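PDB 3H1T: type I site-specific restriction-modification system, R (Restriction) subunit from Vibrio vulnificus, which probably acts as the ATP-dependent restriction and DNA-translocation subunit of a type I restriction enzyme, here a fragment holding an N-terminal domain and two helicase-like motor domains. Local coordinates for residues A[51-56]-A[73-78]; A[201-206]-A[335-340]; A[343-348]-A[529-534]. All coordinates share one frame; numbering follows the deposited sequence.

How the interactions relate
From the N terminus, the chain first closes a short loop: interaction 1 pairs strands 49-55 and 75-81 at one edge of the N-terminal mixed sheet. Interaction 2 lies wholly later and bridges a much longer excursion, setting strand 200-205 beside strand 333-338 within the parallel sheet of the first motor domain. Interaction 3 opens just after strand 333-338 ends and joins residues 343-348 to helix 530-537 of the second motor domain. The three follow in series, none nested or crossed. Interactions 2 and 3 touch through Thr340, whose OG1 lies 2.8 Å from Asn346 ND2, whereas interaction 1 stands apart, its centre about 27 Å from that of interaction 2.

Interaction 1 (A[51-56]-A[73-78]); sequences TEQYTF and QKRADY
The amide of Gln53 donates to the carbonyl of Asp77, N to O 2.7 Å, reaching it from 44° above the carbonyl plane. One residue on, Tyr54 N binds Ala76 O at 2.8 Å, and Ala76 N returns a bond to Tyr54 O. Gln53 and Tyr54 both stand opposite Ala76, a G1 beta bulge, with Gln53 at positive phi, in strand 49-55, outermost in the N-terminal mixed sheet. In strand 75-81, Asp77 OD2 accepts from Ala93 N near Glu92, consistent with the PD-(D/E)XK nuclease core expected here of an HsdR subunit. Thr55 and Arg75 run side by side on one face, where Arg75 CG, anti to its backbone N (chi1 -165°), lies 3.5 Å from Thr55 OG1 and Arg75 NH1 makes a weak bond to that oxygen (2.8 Å). On that same face Glu52 lies alongside Tyr78, with CG 3.2 Å from ring atom CE2 and the carboxylate and ring planes 24° apart; Tyr78 OH is hydrogen-bonded to Thr35 OG1. Phe56 N binds Lys74 O at 3.1 Å. Lys74 CB makes a CH-pi contact over one face of the Phe56 ring, 4.0 Å from its centroid, and Lys74 NZ forms salt bridges with Glu72, Asp367 and Asp368.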
# COMPACT_ATOMS: atom_id res chain seq x y z
N THR A 51 13.34 -10.35 -19.85
CA THR A 51 13.91 -9.12 -19.35
C THR A 51 14.99 -9.50 -18.34
O THR A 51 14.73 -9.97 -17.23
CB THR A 51 12.85 -8.20 -18.73
OG1 THR A 51 13.38 -7.58 -17.54
CG2 THR A 51 11.58 -8.95 -18.43
N GLU A 52 16.23 -9.34 -18.79
CA GLU A 52 17.39 -9.64 -17.98
C GLU A 52 17.57 -8.55 -16.95
O GLU A 52 17.30 -7.38 -17.20
CB GLU A 52 18.65 -9.71 -18.83
CG GLU A 52 18.73 -10.84 -19.82
CD GLU A 52 20.11 -10.96 -20.44
OE1 GLU A 52 21.10 -11.07 -19.68
OE2 GLU A 52 20.19 -10.95 -21.69
N GLN A 53 18.08 -8.94 -15.79
CA GLN A 53 18.31 -7.99 -14.73
C GLN A 53 17.05 -7.18 -14.50
O GLN A 53 17.03 -5.97 -14.69
CB GLN A 53 19.48 -7.06 -15.11
CG GLN A 53 20.83 -7.75 -15.23
CD GLN A 53 21.25 -8.48 -13.95
OE1 GLN A 53 21.15 -7.94 -12.86
NE2 GLN A 53 21.72 -9.71 -14.10
N TYR A 54 15.98 -7.86 -14.10
CA TYR A 54 14.70 -7.20 -13.81
C TYR A 54 14.81 -6.53 -12.44
O TYR A 54 14.91 -7.21 -11.41
CB TYR A 54 13.58 -8.24 -13.80
CG TYR A 54 12.24 -7.73 -13.33
CD1 TYR A 54 11.58 -6.72 -14.02
CD2 TYR A 54 11.61 -8.30 -12.21
CE1 TYR A 54 10.32 -6.28 -13.61
CE2 TYR A 54 10.36 -7.87 -11.80
CZ TYR A 54 9.71 -6.86 -12.50
OH TYR A 54 8.48 -6.42 -12.07
N THR A 55 14.84 -5.20 -12.43
CA THR A 55 14.93 -4.45 -11.19
C THR A 55 13.50 -4.04 -10.91
O THR A 55 12.85 -3.41 -11.74
CB THR A 55 15.82 -3.21 -11.35
OG1 THR A 55 17.10 -3.61 -11.85
CG2 THR A 55 16.03 -2.53 -10.01
N PHE A 56 12.99 -4.41 -9.74
CA PHE A 56 11.60 -4.11 -9.42
C PHE A 56 11.39 -3.44 -8.07
O PHE A 56 10.26 -3.30 -7.62
CB PHE A 56 10.78 -5.40 -9.48
CG PHE A 56 11.30 -6.49 -8.57
CD1 PHE A 56 12.34 -7.31 -8.98
CD2 PHE A 56 10.74 -6.67 -7.31
CE1 PHE A 56 12.84 -8.29 -8.13
CE2 PHE A 56 11.22 -7.66 -6.46
CZ PHE A 56 12.27 -8.47 -6.87
N GLN A 73 17.65 -2.57 -3.62
CA GLN A 73 17.39 -2.57 -5.08
C GLN A 73 17.30 -4.01 -5.56
O GLN A 73 18.26 -4.55 -6.07
CB GLN A 73 18.47 -1.81 -5.84
CG GLN A 73 18.16 -0.35 -6.15
CD GLN A 73 17.27 -0.22 -7.35
OE1 GLN A 73 17.58 0.51 -8.30
NE2 GLN A 73 16.16 -0.93 -7.33
N LYS A 74 16.14 -4.65 -5.38
CA LYS A 74 15.96 -6.05 -5.75
C LYS A 74 15.95 -6.28 -7.26
O LYS A 74 15.30 -5.54 -8.01
CB LYS A 74 14.68 -6.59 -5.11
CG LYS A 74 14.74 -6.61 -3.59
CD LYS A 74 13.41 -7.03 -2.99
CE LYS A 74 13.53 -7.34 -1.50
NZ LYS A 74 13.18 -6.19 -0.61
N ARG A 75 16.63 -7.34 -7.69
CA ARG A 75 16.79 -7.63 -9.11
C ARG A 75 16.85 -9.14 -9.35
O ARG A 75 17.48 -9.88 -8.59
CB ARG A 75 18.10 -6.96 -9.53
CG ARG A 75 18.42 -6.76 -10.99
CD ARG A 75 19.83 -6.19 -11.04
NE ARG A 75 20.21 -5.54 -9.78
CZ ARG A 75 20.01 -4.25 -9.49
NH1 ARG A 75 19.43 -3.44 -10.37
NH2 ARG A 75 20.40 -3.76 -8.31
N ALA A 76 16.17 -9.60 -10.40
CA ALA A 76 16.19 -11.01 -10.75
C ALA A 76 16.98 -11.15 -12.06
O ALA A 76 16.85 -10.31 -12.95
CB ALA A 76 14.76 -11.52 -10.94
N ASP A 77 17.81 -12.18 -12.17
CA ASP A 77 18.60 -12.37 -13.38
C ASP A 77 17.73 -12.32 -14.63
O ASP A 77 18.04 -11.59 -15.57
CB ASP A 77 19.38 -13.68 -13.33
CG ASP A 77 20.43 -13.68 -12.25
OD1 ASP A 77 20.97 -12.60 -11.97
OD2 ASP A 77 20.72 -14.76 -11.69
N TYR A 78 16.65 -13.09 -14.65
CA TYR A 78 15.74 -13.09 -15.78
C TYR A 78 14.31 -13.19 -15.32
O TYR A 78 14.00 -13.86 -14.34
CB TYR A 78 15.98 -14.26 -16.73
CG TYR A 78 17.33 -14.33 -17.40
CD1 TYR A 78 18.41 -14.96 -16.78
CD2 TYR A 78 17.50 -13.86 -18.70
CE1 TYR A 78 19.61 -15.14 -17.44
CE2 TYR A 78 18.70 -14.04 -19.37
CZ TYR A 78 19.75 -14.69 -18.73
OH TYR A 78 20.95 -14.94 -19.37

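Interaction 2 (A[201-206]-A[335-340]); sequences SLITMA and IGMTAT
In the parallel sheet of the first RecA-like motor domain, strand 200-205, which runs into the P-loop from Ala206 onward, pairs with strand 333-338, whose last residue Thr338 begins the TAT sequence (338-340) of helicase motif III. Four backbone bonds form the ladder: Gly336 N to Ser201 O, the shortest at 2.7 Å, then Ile203 N to Gly336 O, Thr338 N to Ile203 O and Met205 N to Thr338 O. On one face Ile203 CD1 packs on Ile335 CG2 at 3.7 Å, with CG of the selenomethionine Met337 farther off. On the other, Leu202 CD1 comes 3.1 Å from Gly336 O, beside a residue that has no side chain. Thr204 and Thr338 lie side by side; Thr338 has OG1 anti to its backbone N (chi1 -171°), and its CG2 meets Thr204 OG1 at 3.4 Å. The two hydroxyls bond outside the pair: Thr204 OG1 with Tyr350 OH, Thr338 OG1 with Glu310 OE2. Because Glu310 OE1 also takes Ala339 N, both carboxylate oxygens of this DECH-box residue are held by motif III, a direct structural link between motifs II and III beside the P-loop strand, consistent with their working together in ATP-driven motors of this family.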
# COMPACT_ATOMS: atom_id res chain seq x y z
N SER A 201 -13.89 -11.30 -2.89
CA SER A 201 -12.43 -11.33 -2.63
C SER A 201 -11.87 -10.13 -1.85
O SER A 201 -12.35 -9.00 -1.97
CB SER A 201 -11.63 -11.42 -3.94
OG SER A 201 -12.21 -12.29 -4.89
N LEU A 202 -10.81 -10.38 -1.08
CA LEU A 202 -10.19 -9.31 -0.30
C LEU A 202 -8.72 -9.06 -0.66
O LEU A 202 -7.97 -10.00 -0.96
CB LEU A 202 -10.31 -9.62 1.20
CG LEU A 202 -9.88 -8.51 2.16
CD1 LEU A 202 -10.70 -7.24 1.86
CD2 LEU A 202 -10.09 -8.97 3.61
N ILE A 203 -8.32 -7.79 -0.64
CA ILE A 203 -6.95 -7.39 -0.92
C ILE A 203 -6.51 -6.44 0.18
O ILE A 203 -7.20 -5.46 0.46
CB ILE A 203 -6.84 -6.61 -2.24
CG1 ILE A 203 -7.49 -7.41 -3.37
CG2 ILE A 203 -5.39 -6.34 -2.55
CD1 ILE A 203 -7.69 -6.62 -4.63
N THR A 204 -5.38 -6.73 0.81
CA THR A 204 -4.86 -5.87 1.86
C THR A 204 -3.59 -5.18 1.37
O THR A 204 -2.63 -5.84 0.97
CB THR A 204 -4.53 -6.66 3.14
OG1 THR A 204 -5.67 -7.42 3.53
CG2 THR A 204 -4.15 -5.70 4.27
N MSE A 205 -3.61 -3.86 1.38
CA MSE A 205 -2.47 -3.08 0.94
C MSE A 205 -2.27 -1.91 1.90
O MSE A 205 -3.22 -1.20 2.22
CB MSE A 205 -2.70 -2.54 -0.48
CG MSE A 205 -2.63 -3.56 -1.61
SE MSE A 205 -3.04 -2.76 -3.35
CE MSE A 205 -1.28 -2.14 -3.81
N ALA A 206 -1.04 -1.72 2.36
CA ALA A 206 -0.73 -0.63 3.26
C ALA A 206 -1.09 0.69 2.58
O ALA A 206 -0.94 0.84 1.37
CB ALA A 206 0.74 -0.66 3.62
N ILE A 335 -15.14 -7.06 -4.87
CA ILE A 335 -13.72 -7.02 -4.47
C ILE A 335 -13.54 -5.97 -3.40
O ILE A 335 -13.77 -4.77 -3.62
CB ILE A 335 -12.73 -6.66 -5.65
CG1 ILE A 335 -12.54 -7.86 -6.57
CG2 ILE A 335 -11.36 -6.25 -5.09
CD1 ILE A 335 -13.76 -8.19 -7.32
N GLY A 336 -13.13 -6.41 -2.22
CA GLY A 336 -12.90 -5.48 -1.15
C GLY A 336 -11.42 -5.21 -0.93
O GLY A 336 -10.58 -6.11 -1.00
N MSE A 337 -11.09 -3.96 -0.66
CA MSE A 337 -9.71 -3.59 -0.40
C MSE A 337 -9.69 -2.98 0.99
O MSE A 337 -10.61 -2.26 1.37
CB MSE A 337 -9.21 -2.59 -1.44
CG MSE A 337 -9.48 -3.02 -2.88
SE MSE A 337 -8.42 -2.10 -4.20
CE MSE A 337 -9.27 -0.35 -4.17
N THR A 338 -8.65 -3.28 1.76
CA THR A 338 -8.51 -2.76 3.11
C THR A 338 -7.05 -2.42 3.31
O THR A 338 -6.19 -2.96 2.63
CB THR A 338 -8.98 -3.81 4.16
OG1 THR A 338 -9.04 -3.19 5.45
CG2 THR A 338 -8.04 -5.01 4.20
N ALA A 339 -6.76 -1.51 4.23
CA ALA A 339 -5.38 -1.11 4.47
C ALA A 339 -4.76 -1.72 5.74
O ALA A 339 -3.58 -1.55 6.00
CB ALA A 339 -5.29 0.42 4.53
N THR A 340 -5.57 -2.44 6.51
CA THR A 340 -5.07 -3.05 7.73
C THR A 340 -5.31 -4.56 7.67
O THR A 340 -6.32 -5.00 7.12
CB THR A 340 -5.77 -2.42 8.97
OG1 THR A 340 -7.15 -2.79 8.98
CG2 THR A 340 -5.72 -0.90 8.88

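Interaction 3 (A[343-348]-A[529-534]); sequences REDNRD and SMSEFK
The Asp345 carboxylate is gripped through OD2 from opposite faces of its plane: Ser531 N (3.1 Å) comes from one face and Ser531 OG (2.9 Å) from the other, both on the syn side and each about 30° out of the plane. Near OD2 also lies Ser529 CB at 3.4 Å, while OD1 looks to Met530 CB (3.8 Å). Asp345 CG sits between the backbone N and the carbonyl carbon (chi1 65°), which places the carboxylate against the start of helix 530-537, and the side chain crosses that of the selenomethionine Met530 at about a right angle. Arg343 crosses Met530 at a slant, its CG 3.9 Å from Met530 CG; Arg343 NE continues to a salt bridge with Asp567, which Lys534 NZ shares, so one carboxylate joins two positive groups. Asn346 turns its ND2 back to Pro341 O and Thr340 OG1. Ser529 is the N-cap of helix 530-537, its OG accepting from Glu532 N at 3.2 Å. The contact crosses between the two motor domains, linking the segment just after motif III with the start of the helix that leads into motif VI, and His312 of the DECH box packs against Asp345, Asn346 and Ser531. The two bonds from Ser531 and the helix N terminus would favour the anionic form of Asp345; the junction thus pairs a polar grip with the apolar Arg343-Met530 contact.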
# COMPACT_ATOMS: atom_id res chain seq x y z
N ARG A 343 -6.85 -8.25 12.43
CA ARG A 343 -6.44 -8.02 13.81
C ARG A 343 -7.70 -8.08 14.70
O ARG A 343 -8.69 -8.69 14.31
CB ARG A 343 -5.73 -6.67 13.94
CG ARG A 343 -4.39 -6.59 13.16
CD ARG A 343 -3.36 -7.56 13.74
NE ARG A 343 -2.02 -7.43 13.17
CZ ARG A 343 -1.54 -8.18 12.18
NH1 ARG A 343 -2.29 -9.13 11.64
NH2 ARG A 343 -0.30 -7.98 11.73
N GLU A 344 -7.69 -7.46 15.87
CA GLU A 344 -8.84 -7.54 16.77
C GLU A 344 -10.12 -6.77 16.44
O GLU A 344 -11.22 -7.26 16.71
CB GLU A 344 -8.41 -7.17 18.19
CG GLU A 344 -7.43 -8.16 18.78
CD GLU A 344 -7.21 -7.96 20.25
OE1 GLU A 344 -6.78 -6.85 20.65
OE2 GLU A 344 -7.48 -8.91 21.01
N ASP A 345 -9.99 -5.58 15.87
CA ASP A 345 -11.16 -4.76 15.53
C ASP A 345 -11.65 -5.06 14.11
O ASP A 345 -12.76 -4.70 13.72
CB ASP A 345 -10.75 -3.28 15.65
CG ASP A 345 -9.67 -2.88 14.63
OD1 ASP A 345 -8.83 -3.74 14.28
OD2 ASP A 345 -9.67 -1.71 14.19
N ASN A 346 -10.82 -5.80 13.39
CA ASN A 346 -10.98 -6.17 11.98
C ASN A 346 -11.76 -7.40 11.50
O ASN A 346 -12.18 -7.44 10.33
CB ASN A 346 -9.56 -6.27 11.39
CG ASN A 346 -9.27 -5.16 10.41
OD1 ASN A 346 -10.01 -4.17 10.35
ND2 ASN A 346 -8.19 -5.30 9.65
N ARG A 347 -11.93 -8.40 12.35
CA ARG A 347 -12.59 -9.67 11.98
C ARG A 347 -13.82 -9.73 11.06
O ARG A 347 -13.85 -10.57 10.14
CB ARG A 347 -12.84 -10.44 13.25
CG ARG A 347 -11.60 -10.42 14.13
CD ARG A 347 -11.46 -11.70 14.88
NE ARG A 347 -10.71 -11.51 16.12
CZ ARG A 347 -9.38 -11.56 16.23
NH1 ARG A 347 -8.61 -11.79 15.16
NH2 ARG A 347 -8.82 -11.41 17.42
N ASP A 348 -14.83 -8.88 11.28
CA ASP A 348 -16.01 -8.96 10.40
C ASP A 348 -15.67 -8.75 8.92
O ASP A 348 -16.33 -9.31 8.03
CB ASP A 348 -17.09 -7.99 10.84
CG ASP A 348 -17.80 -8.44 12.11
OD1 ASP A 348 -17.57 -9.60 12.54
OD2 ASP A 348 -18.60 -7.64 12.67
N SER A 529 -8.41 1.79 18.53
CA SER A 529 -8.40 0.63 17.63
C SER A 529 -7.13 0.51 16.77
O SER A 529 -6.46 1.49 16.48
CB SER A 529 -9.64 0.63 16.72
OG SER A 529 -9.49 1.47 15.59
N MSE A 530 -6.81 -0.72 16.38
CA MSE A 530 -5.64 -1.00 15.56
C MSE A 530 -5.75 -0.33 14.19
O MSE A 530 -4.76 0.17 13.66
CB MSE A 530 -5.46 -2.51 15.39
CG MSE A 530 -4.29 -2.93 14.50
SE MSE A 530 -2.51 -2.42 15.11
CE MSE A 530 -2.19 -3.87 16.34
N SER A 531 -6.95 -0.33 13.61
CA SER A 531 -7.17 0.30 12.30
C SER A 531 -6.87 1.79 12.37
O SER A 531 -6.24 2.33 11.47
CB SER A 531 -8.62 0.08 11.83
OG SER A 531 -8.84 -1.27 11.46
N GLU A 532 -7.31 2.43 13.44
CA GLU A 532 -7.08 3.87 13.63
C GLU A 532 -5.61 4.15 13.82
O GLU A 532 -5.09 5.10 13.28
CB GLU A 532 -7.86 4.41 14.83
CG GLU A 532 -7.54 5.88 15.16
CD GLU A 532 -8.52 6.53 16.14
OE1 GLU A 532 -8.48 6.23 17.35
OE2 GLU A 532 -9.34 7.35 15.67
N PHE A 533 -4.94 3.30 14.59
CA PHE A 533 -3.52 3.50 14.83
C PHE A 533 -2.74 3.50 13.51
O PHE A 533 -1.93 4.39 13.25
CB PHE A 533 -2.97 2.40 15.75
CG PHE A 533 -1.51 2.55 16.06
CD1 PHE A 533 -1.08 3.43 17.05
CD2 PHE A 533 -0.56 1.82 15.34
CE1 PHE A 533 0.29 3.58 17.32
CE2 PHE A 533 0.81 1.96 15.61
CZ PHE A 533 1.24 2.84 16.60
N LYS A 534 -2.98 2.48 12.70
CA LYS A 534 -2.30 2.35 11.42
C LYS A 534 -2.62 3.47 10.43
O LYS A 534 -1.80 3.79 9.57
CB LYS A 534 -2.63 1.00 10.78
CG LYS A 534 -2.03 -0.18 11.53
CD LYS A 534 -1.85 -1.40 10.64
CE LYS A 534 -1.53 -2.66 11.46
NZ LYS A 534 -0.22 -2.63 12.20